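Hypothetical protein PH1313 (Pyrococcus horikoshii, PDB 1VBK) is of unknown function but, as a THUMP-domain relative of the ThiI proteins, probably binds RNA and ATP. Local coordinates at residues I5-E10 with H48-V53. Residues are numbered along the deposited sequence; the frame is centred on the assembly and turned at random.
Sequences IVRYGE and HGRIIV
Strands 5-8 and 50-53 run antiparallel in the ferredoxin-like domain, their axes 4.9 Å apart at closest approach, and are joined at the pair Val-6 and Ile-51 by two nearly straight hydrogen bonds, Val-6 N to Ile-51 O (2.8 Å) and Ile-51 N to Val-6 O (3.1 Å). Beta-branched Val-6 and Ile-51 suit this buried face, where their CB atoms meet at 3.8 Å and Ile-51 packs on Leu-26 and Met-27 of helix 19-36. Tyr-8 holds CG in the crowded position between N and C (chi1 49°), so that CE2 touches Ile-51 CG1 at 3.5 Å while the carbonyl of Gly-49 lies over one ring face; its OH is hydrogen-bonded to Glu-23 of the helix. An alanine here, lacking ring and hydroxyl, would probably leave Ile-51 less well packed and this segment less firmly held to helix 19-36. The positive phi of Gly-49 favours glycine; water 1 accepts from Tyr-8 N and probably donates to Gly-49 O, bridging the segments. On the other face Arg-7, extended, lays CD 3.3 Å above the guanidinium plane of bent Arg-50, the two planes 79° apart. Arg-7 NE and Arg-50 NH2 approach to 3.5 Å, a repulsion that Glu-155, salt-bridged to both, probably offsets, linking these strands to strand 150-157.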
ATOM      1  N   ILE A   5      -1.479 -27.464  18.332  1.00 17.41           N
ATOM      2  CA  ILE A   5      -2.675 -26.631  18.303  1.00 16.30           C
ATOM      3  C   ILE A   5      -2.205 -25.183  18.353  1.00 17.30           C
ATOM      4  O   ILE A   5      -1.444 -24.798  19.243  1.00 15.70           O
ATOM      5  CB  ILE A   5      -3.581 -26.874  19.535  1.00 18.57           C
ATOM      6  CG1 ILE A   5      -4.007 -28.344  19.602  1.00 18.93           C
ATOM      7  CG2 ILE A   5      -4.815 -25.970  19.461  1.00 17.87           C
ATOM      8  CD1 ILE A   5      -4.716 -28.705  20.899  1.00 19.57           C
ATOM      9  N   VAL A   6      -2.643 -24.386  17.388  1.00 16.04           N
ATOM     10  CA  VAL A   6      -2.274 -22.981  17.338  1.00 16.46           C
ATOM     11  C   VAL A   6      -3.540 -22.165  17.581  1.00 16.61           C
ATOM     12  O   VAL A   6      -4.512 -22.286  16.835  1.00 16.90           O
ATOM     13  CB  VAL A   6      -1.674 -22.618  15.972  1.00 16.94           C
ATOM     14  CG1 VAL A   6      -1.380 -21.110  15.905  1.00 15.04           C
ATOM     15  CG2 VAL A   6      -0.396 -23.422  15.753  1.00 17.34           C
ATOM     16  N   ARG A   7      -3.527 -21.355  18.636  1.00 15.99           N
ATOM     17  CA  ARG A   7      -4.687 -20.535  18.985  1.00 16.71           C
ATOM     18  C   ARG A   7      -4.408 -19.074  18.681  1.00 16.55           C
ATOM     19  O   ARG A   7      -3.291 -18.595  18.867  1.00 16.42           O
ATOM     20  CB  ARG A   7      -5.033 -20.705  20.469  1.00 17.31           C
ATOM     21  CG  ARG A   7      -5.123 -22.165  20.895  1.00 18.58           C
ATOM     22  CD  ARG A   7      -5.615 -22.333  22.334  1.00 18.97           C
ATOM     23  NE  ARG A   7      -5.581 -23.739  22.714  1.00 20.03           N
ATOM     24  CZ  ARG A   7      -4.485 -24.375  23.123  1.00 21.88           C
ATOM     25  NH1 ARG A   7      -3.329 -23.723  23.220  1.00 17.62           N
ATOM     26  NH2 ARG A   7      -4.535 -25.670  23.401  1.00 18.82           N
ATOM     27  N   TYR A   8      -5.436 -18.365  18.227  1.00 18.11           N
ATOM     28  CA  TYR A   8      -5.292 -16.960  17.868  1.00 21.59           C
ATOM     29  C   TYR A   8      -6.586 -16.194  18.085  1.00 24.12           C
ATOM     30  O   TYR A   8      -7.621 -16.773  18.425  1.00 24.65           O
ATOM     31  CB  TYR A   8      -4.869 -16.856  16.402  1.00 20.81           C
ATOM     32  CG  TYR A   8      -5.731 -17.692  15.484  1.00 20.25           C
ATOM     33  CD1 TYR A   8      -6.931 -17.193  14.973  1.00 20.44           C
ATOM     34  CD2 TYR A   8      -5.371 -19.006  15.168  1.00 19.97           C
ATOM     35  CE1 TYR A   8      -7.753 -17.980  14.168  1.00 21.36           C
ATOM     36  CE2 TYR A   8      -6.189 -19.805  14.370  1.00 19.52           C
ATOM     37  CZ  TYR A   8      -7.377 -19.285  13.874  1.00 22.95           C
ATOM     38  OH  TYR A   8      -8.198 -20.074  13.101  1.00 25.24           O
ATOM     39  N   GLY A   9      -6.523 -14.887  17.872  1.00 28.32           N
ATOM     40  CA  GLY A   9      -7.697 -14.057  18.050  1.00 35.22           C
ATOM     41  C   GLY A   9      -7.903 -13.752  19.517  1.00 38.69           C
ATOM     42  O   GLY A   9      -7.767 -14.635  20.365  1.00 39.05           O
ATOM     43  N   GLU A  10      -8.219 -12.498  19.823  1.00 41.99           N
ATOM     44  CA  GLU A  10      -8.445 -12.100  21.204  1.00 46.01           C
ATOM     45  C   GLU A  10      -9.426 -10.935  21.290  1.00 47.75           C
ATOM     46  O   GLU A  10      -9.363  -9.991  20.500  1.00 47.82           O
ATOM     47  CB  GLU A  10      -7.111 -11.747  21.871  1.00 46.95           C
ATOM     48  CG  GLU A  10      -6.248 -10.768  21.094  1.00 49.71           C
ATOM     49  CD  GLU A  10      -4.812 -10.747  21.593  1.00 52.02           C
ATOM     50  OE1 GLU A  10      -4.611 -10.579  22.816  1.00 54.30           O
ATOM     51  OE2 GLU A  10      -3.886 -10.897  20.765  1.00 52.37           O
ATOM     52  N   HIS A  48     -12.712 -24.191  12.707  1.00 23.15           N
ATOM     53  CA  HIS A  48     -13.416 -23.716  13.890  1.00 23.56           C
ATOM     54  C   HIS A  48     -12.604 -22.820  14.821  1.00 22.98           C
ATOM     55  O   HIS A  48     -12.616 -23.000  16.039  1.00 22.24           O
ATOM     56  CB  HIS A  48     -13.989 -24.914  14.649  1.00 24.36           C
ATOM     57  CG  HIS A  48     -15.020 -25.665  13.867  1.00 27.34           C
ATOM     58  ND1 HIS A  48     -16.262 -25.138  13.583  1.00 28.47           N
ATOM     59  CD2 HIS A  48     -14.972 -26.869  13.250  1.00 27.87           C
ATOM     60  CE1 HIS A  48     -16.934 -25.984  12.822  1.00 30.25           C
ATOM     61  NE2 HIS A  48     -16.173 -27.043  12.604  1.00 28.55           N
ATOM     62  N   GLY A  49     -11.899 -21.856  14.235  1.00 21.22           N
ATOM     63  CA  GLY A  49     -11.127 -20.908  15.023  1.00 20.35           C
ATOM     64  C   GLY A  49      -9.778 -21.367  15.530  1.00 20.22           C
ATOM     65  O   GLY A  49      -9.128 -20.653  16.291  1.00 19.80           O
ATOM     66  N   ARG A  50      -9.357 -22.552  15.107  1.00 20.13           N
ATOM     67  CA  ARG A  50      -8.073 -23.111  15.510  1.00 21.89           C
ATOM     68  C   ARG A  50      -7.272 -23.513  14.280  1.00 20.08           C
ATOM     69  O   ARG A  50      -7.836 -23.814  13.232  1.00 18.48           O
ATOM     70  CB  ARG A  50      -8.281 -24.375  16.355  1.00 24.58           C
ATOM     71  CG  ARG A  50      -8.802 -24.157  17.760  1.00 31.35           C
ATOM     72  CD  ARG A  50      -7.678 -23.711  18.673  1.00 33.04           C
ATOM     73  NE  ARG A  50      -8.016 -23.867  20.086  1.00 35.52           N
ATOM     74  CZ  ARG A  50      -8.802 -23.044  20.771  1.00 35.68           C
ATOM     75  NH1 ARG A  50      -9.346 -21.990  20.180  1.00 36.90           N
ATOM     76  NH2 ARG A  50      -9.034 -23.273  22.057  1.00 36.49           N
ATOM     77  N   ILE A  51      -5.954 -23.511  14.417  1.00 18.80           N
ATOM     78  CA  ILE A  51      -5.092 -23.965  13.342  1.00 17.64           C
ATOM     79  C   ILE A  51      -4.426 -25.215  13.902  1.00 17.56           C
ATOM     80  O   ILE A  51      -3.955 -25.232  15.047  1.00 17.18           O
ATOM     81  CB  ILE A  51      -4.030 -22.921  12.958  1.00 17.29           C
ATOM     82  CG1 ILE A  51      -4.666 -21.863  12.055  1.00 17.61           C
ATOM     83  CG2 ILE A  51      -2.861 -23.597  12.227  1.00 20.28           C
ATOM     84  CD1 ILE A  51      -3.758 -20.680  11.745  1.00 17.16           C
ATOM     85  N   ILE A  52      -4.427 -26.273  13.108  1.00 15.42           N
ATOM     86  CA  ILE A  52      -3.826 -27.522  13.518  1.00 14.73           C
ATOM     87  C   ILE A  52      -2.679 -27.828  12.574  1.00 17.98           C
ATOM     88  O   ILE A  52      -2.839 -27.765  11.351  1.00 16.19           O
ATOM     89  CB  ILE A  52      -4.841 -28.698  13.445  1.00 14.84           C
ATOM     90  CG1 ILE A  52      -6.012 -28.460  14.410  1.00 14.49           C
ATOM     91  CG2 ILE A  52      -4.133 -30.021  13.763  1.00 16.72           C
ATOM     92  CD1 ILE A  52      -5.635 -28.466  15.891  1.00 17.29           C
ATOM     93  N   VAL A  53      -1.521 -28.135  13.149  1.00 16.16           N
ATOM     94  CA  VAL A  53      -0.354 -28.504  12.365  1.00 18.34           C
ATOM     95  C   VAL A  53      -0.125 -29.986  12.635  1.00 18.02           C
ATOM     96  O   VAL A  53       0.242 -30.355  13.745  1.00 17.68           O
ATOM     97  CB  VAL A  53       0.916 -27.736  12.810  1.00 19.26           C
ATOM     98  CG1 VAL A  53       2.115 -28.197  11.993  1.00 19.84           C
ATOM     99  CG2 VAL A  53       0.710 -26.249  12.649  1.00 17.80           C
TER
HETATM  100  O   HOH W   1      -7.889 -19.984  18.384  1.00 22.02           O
HETATM  101  O   HOH W   2     -10.008 -17.935  16.619  1.00 24.45           O